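Local coordinates for 7,8-dihydro-6-hydroxymethylpterin pyrophosphokinase-dihydropteroate synthase (Plasmodium falciparum, PDB 6JWS), which probably catalyses two successive steps of folate biosynthesis, pyrophosphorylation of 6-hydroxymethyl-7,8-dihydropterin by ATP and condensation of the resulting diphosphate with 4-aminobenzoate to 7,8-dihydropteroate, at residues B[486-489]-B[490-494]; B[655-658]-B[659-662]. The protein carries 1 engineered substitution. All coordinates share one frame; numbering follows the deposited sequence.

Contact 1. Residues B[486-489]-B[490-494]; sequences YNVF and KECVD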
loop_
_atom_site.group_PDB
_atom_site.type_symbol
_atom_site.label_atom_id
_atom_site.label_comp_id
_atom_site.label_asym_id
_atom_site.label_seq_id
_atom_site.Cartn_x
_atom_site.Cartn_y
_atom_site.Cartn_z
ATOM N N TYR B 486 14.469 -32.532 -18.245
ATOM C CA TYR B 486 15.601 -32.301 -19.121
ATOM C C TYR B 486 15.240 -32.447 -20.605
ATOM O O TYR B 486 15.514 -31.538 -21.393
ATOM C CB TYR B 486 16.724 -33.261 -18.735
ATOM C CG TYR B 486 17.960 -33.084 -19.572
ATOM C CD1 TYR B 486 18.089 -33.713 -20.804
ATOM C CD2 TYR B 486 19.005 -32.303 -19.120
ATOM C CE1 TYR B 486 19.225 -33.560 -21.577
ATOM C CE2 TYR B 486 20.158 -32.145 -19.872
ATOM C CZ TYR B 486 20.257 -32.762 -21.112
ATOM O OH TYR B 486 21.393 -32.608 -21.854
ATOM N N ASN B 487 14.646 -33.586 -20.996
ATOM C CA ASN B 487 14.406 -33.863 -22.410
ATOM C C ASN B 487 13.455 -32.836 -23.017
ATOM O O ASN B 487 13.682 -32.365 -24.131
ATOM C CB ASN B 487 13.968 -35.310 -22.666
ATOM C CG ASN B 487 15.162 -36.246 -22.654
ATOM O OD1 ASN B 487 16.282 -35.828 -22.921
ATOM N ND2 ASN B 487 14.956 -37.505 -22.312
ATOM N N VAL B 488 12.411 -32.468 -22.269
ATOM C CA VAL B 488 11.453 -31.481 -22.736
ATOM C C VAL B 488 12.170 -30.144 -22.907
ATOM O O VAL B 488 12.133 -29.552 -23.987
ATOM C CB VAL B 488 10.230 -31.394 -21.797
ATOM C CG1 VAL B 488 9.391 -30.141 -22.047
ATOM C CG2 VAL B 488 9.363 -32.650 -21.897
ATOM N N PHE B 489 12.883 -29.701 -21.860
ATOM C CA PHE B 489 13.558 -28.421 -21.944
ATOM C C PHE B 489 14.556 -28.400 -23.101
ATOM O O PHE B 489 14.649 -27.385 -23.786
ATOM C CB PHE B 489 14.229 -27.991 -20.630
ATOM C CG PHE B 489 14.681 -26.538 -20.644
ATOM C CD1 PHE B 489 13.761 -25.505 -20.754
ATOM C CD2 PHE B 489 16.024 -26.197 -20.547
ATOM C CE1 PHE B 489 14.169 -24.176 -20.772
ATOM C CE2 PHE B 489 16.425 -24.867 -20.524
ATOM C CZ PHE B 489 15.503 -23.857 -20.661
ATOM N N LYS B 490 15.312 -29.497 -23.291
ATOM C CA LYS B 490 16.311 -29.572 -24.353
ATOM C C LYS B 490 15.683 -29.370 -25.740
ATOM O O LYS B 490 16.173 -28.588 -26.543
ATOM C CB LYS B 490 17.115 -30.878 -24.272
ATOM C CG LYS B 490 18.206 -31.015 -25.327
ATOM C CD LYS B 490 19.087 -32.252 -25.152
ATOM C CE LYS B 490 19.830 -32.646 -26.415
ATOM N NZ LYS B 490 20.493 -31.487 -27.062
ATOM N N GLU B 491 14.575 -30.046 -26.016
ATOM C CA GLU B 491 13.956 -29.931 -27.330
ATOM C C GLU B 491 13.450 -28.501 -27.532
ATOM O O GLU B 491 13.466 -28.000 -28.650
ATOM C CB GLU B 491 12.828 -30.956 -27.497
ATOM C CG GLU B 491 12.296 -31.037 -28.923
ATOM C CD GLU B 491 11.086 -31.930 -29.158
ATOM O OE1 GLU B 491 10.611 -32.577 -28.205
ATOM O OE2 GLU B 491 10.596 -31.956 -30.296
ATOM N N CYS B 492 13.031 -27.840 -26.445
ATOM C CA CYS B 492 12.517 -26.483 -26.551
ATOM C C CYS B 492 13.639 -25.504 -26.861
ATOM O O CYS B 492 13.478 -24.673 -27.745
ATOM C CB CYS B 492 11.773 -26.049 -25.299
ATOM S SG CYS B 492 10.217 -26.940 -25.076
ATOM N N VAL B 493 14.782 -25.615 -26.166
ATOM C CA VAL B 493 15.842 -24.651 -26.441
ATOM C C VAL B 493 16.497 -24.929 -27.797
ATOM O O VAL B 493 16.855 -23.988 -28.500
ATOM C CB VAL B 493 16.834 -24.394 -25.278
ATOM C CG1 VAL B 493 16.135 -23.769 -24.075
ATOM C CG2 VAL B 493 17.614 -25.624 -24.844
ATOM N N ASP B 494 16.636 -26.212 -28.171
ATOM C CA ASP B 494 17.238 -26.573 -29.452
ATOM C C ASP B 494 16.472 -25.915 -30.599
ATOM O O ASP B 494 17.076 -25.489 -31.567
ATOM C CB ASP B 494 17.325 -28.092 -29.670
ATOM C CG ASP B 494 18.410 -28.801 -28.867
ATOM O OD1 ASP B 494 19.286 -28.107 -28.303
ATOM O OD2 ASP B 494 18.377 -30.060 -28.822
#
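F489 and V493, one helical turn apart, meet through a methyl group laid on an aromatic face. V493 CG1 sits 3.9 Å from the centroid of the F489 ring, 26° off the ring normal, a CH-pi contact displaced toward the rim, so that its closest ring atom is F489 CZ at 3.5 Å. With CG anti to the backbone N (chi1 -168°), on the carbonyl side, the F489 ring stands out from the helix, and V493 CG1 reaches back to it. On another side of the helix Y486 and K490 run alongside each other in the same direction: the lysine methylene CD meets the tyrosine CE1 at 3.8 Å and passes near OH, approaching the ring obliquely. K490 runs extended as far as CE, and the turn about CD-CE (chi4 47°) brings NZ to D494, forming a salt bridge of 3.1 Å between K490 NZ and D494 OD2 through the syn lone pair. V488 and C492 touch more loosely, CG1 to SG at 4.5 Å, on the buried side, where both also reach I481 of strand 478-482. E491 carries its carboxylate off to a salt bridge with R449 of helix 448-464. Four i to i+4 backbone bonds set this spacing, among them K490 N to Y486 O at 2.8 Å and V493 N to F489 O at 3.0 Å. The apolar side chains pack inward and the lysine-aspartate pair lies outward, as in an amphipathic helix of a TIM barrel: 486-494 is the crossover helix of the beta-alpha-beta unit between parallel strands 478-482 and 500-503.

Contact 2. Residues B[655-658]-B[659-662]; sequences RKDK and DQLL
Q660 reaches back along the start of its helix, its chain extended beyond CG, to R655 and D657. Among backbone bonds, the K656 carbonyl, at the N-cap position, takes two donors: Q660 N at 3.0 Å in a nearly straight bond (169°) and D659 N in a weak, bent one. L661 N to D657 O and L662 N to K658 O carry the helix onward.

Apolar contact is slight: Q660 CG lies 3.9 Å from R655 CB. L661 CG sits beside a backbone carbonyl oxygen, D657 O, at 3.4 Å.

Among the polar side chains, the Q660 amide crosses the D657 carboxylate obliquely, their planes 52° apart; Q660 NE2 is 3.5 Å from D657 OD1, at an angle too poor for a bond. Q660 NE2 lies 3.3 Å from R655 O. D659 OD2 stays 5.7 Å from R655 NE and 5.9 Å from K656 NZ, so any attraction there is probably only long-range. R655 instead bends at chi2 (-66°) and spends its guanidinium on Y653, by a hydrogen bond to the carbonyl and a cation-pi contact.

This is the exposed first turn of helix 657-680, which leads on to strand 684-687 of the parallel sheet; W647 in the preceding loop touches Q660 and L661, and L691 of the second subunit packs on L661.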
loop_
_atom_site.group_PDB
_atom_site.type_symbol
_atom_site.label_atom_id
_atom_site.label_comp_id
_atom_site.label_asym_id
_atom_site.label_seq_id
_atom_site.Cartn_x
_atom_site.Cartn_y
_atom_site.Cartn_z
ATOM N N ARG B 655 -21.320 -24.703 -13.951
ATOM C CA ARG B 655 -21.166 -24.761 -12.509
ATOM C C ARG B 655 -22.468 -24.308 -11.856
ATOM O O ARG B 655 -23.256 -23.592 -12.466
ATOM C CB ARG B 655 -19.968 -23.920 -12.053
ATOM C CG ARG B 655 -18.610 -24.432 -12.512
ATOM C CD ARG B 655 -18.184 -25.767 -11.921
ATOM N NE ARG B 655 -16.731 -25.931 -11.858
ATOM C CZ ARG B 655 -15.894 -25.868 -12.900
ATOM N NH1 ARG B 655 -16.351 -25.621 -14.119
ATOM N NH2 ARG B 655 -14.594 -26.039 -12.716
ATOM N N LYS B 656 -22.678 -24.739 -10.610
ATOM C CA LYS B 656 -23.772 -24.237 -9.792
ATOM C C LYS B 656 -23.518 -22.772 -9.433
ATOM O O LYS B 656 -22.376 -22.312 -9.463
ATOM C CB LYS B 656 -23.917 -25.092 -8.528
ATOM C CG LYS B 656 -24.713 -26.382 -8.696
ATOM C CD LYS B 656 -24.605 -27.328 -7.512
ATOM C CE LYS B 656 -25.255 -26.798 -6.249
ATOM N NZ LYS B 656 -25.234 -27.792 -5.148
ATOM N N ASP B 657 -24.603 -22.058 -9.098
ATOM C CA ASP B 657 -24.567 -20.675 -8.641
ATOM C C ASP B 657 -23.604 -20.503 -7.467
ATOM O O ASP B 657 -22.786 -19.593 -7.492
ATOM C CB ASP B 657 -25.962 -20.138 -8.304
ATOM C CG ASP B 657 -26.643 -19.453 -9.478
ATOM O OD1 ASP B 657 -26.061 -19.470 -10.590
ATOM O OD2 ASP B 657 -27.749 -18.903 -9.271
ATOM N N LYS B 658 -23.701 -21.385 -6.464
ATOM C CA LYS B 658 -22.858 -21.316 -5.281
ATOM C C LYS B 658 -21.388 -21.282 -5.696
ATOM O O LYS B 658 -20.596 -20.521 -5.132
ATOM C CB LYS B 658 -23.115 -22.498 -4.338
ATOM C CG LYS B 658 -24.447 -22.483 -3.602
ATOM C CD LYS B 658 -24.796 -23.828 -2.986
ATOM C CE LYS B 658 -26.272 -23.968 -2.666
ATOM N NZ LYS B 658 -26.700 -25.388 -2.667
ATOM N N ASP B 659 -21.045 -22.104 -6.697
ATOM C CA ASP B 659 -19.662 -22.326 -7.093
ATOM C C ASP B 659 -19.152 -21.148 -7.922
ATOM O O ASP B 659 -18.033 -20.688 -7.713
ATOM C CB ASP B 659 -19.467 -23.702 -7.737
ATOM C CG ASP B 659 -19.698 -24.851 -6.769
ATOM O OD1 ASP B 659 -19.497 -24.654 -5.555
ATOM O OD2 ASP B 659 -20.079 -25.937 -7.239
ATOM N N GLN B 660 -19.988 -20.643 -8.830
ATOM C CA GLN B 660 -19.664 -19.434 -9.571
ATOM C C GLN B 660 -19.309 -18.278 -8.631
ATOM O O GLN B 660 -18.314 -17.594 -8.868
ATOM C CB GLN B 660 -20.792 -19.065 -10.529
ATOM C CG GLN B 660 -21.058 -20.156 -11.558
ATOM C CD GLN B 660 -22.072 -19.694 -12.575
ATOM O OE1 GLN B 660 -21.798 -18.824 -13.407
ATOM N NE2 GLN B 660 -23.268 -20.256 -12.485
ATOM N N LEU B 661 -20.100 -18.085 -7.562
ATOM C CA LEU B 661 -19.834 -17.044 -6.575
ATOM C C LEU B 661 -18.458 -17.271 -5.945
ATOM O O LEU B 661 -17.673 -16.341 -5.847
ATOM C CB LEU B 661 -20.950 -16.993 -5.517
ATOM C CG LEU B 661 -22.338 -16.574 -6.016
ATOM C CD1 LEU B 661 -23.399 -16.742 -4.936
ATOM C CD2 LEU B 661 -22.342 -15.150 -6.551
ATOM N N LEU B 662 -18.156 -18.521 -5.585
ATOM C CA LEU B 662 -16.901 -18.876 -4.940
ATOM C C LEU B 662 -15.726 -18.609 -5.881
ATOM O O LEU B 662 -14.685 -18.114 -5.444
ATOM C CB LEU B 662 -16.959 -20.356 -4.546
ATOM C CG LEU B 662 -17.157 -20.725 -3.069
ATOM C CD1 LEU B 662 -17.596 -19.567 -2.181
ATOM C CD2 LEU B 662 -18.083 -21.931 -2.930
#

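Overall arrangement
Both contacts are local turns of helix in the same chain, their centres about 40 Å apart and their nearest atoms about 26 Å apart, so neither touches the other. Contact 1 occupies a short helix joining two strands of the parallel sheet and is partly buried; its inner side relies on apolar and aromatic packing, with an ion pair outside. Contact 2 lies at the surface, where a long helix begins after a loop, and relies chiefly on backbone bonding, its charged side chains mostly standing apart. Their helices connect to different strands of that sheet, and contact 2 alone is reached by the second subunit.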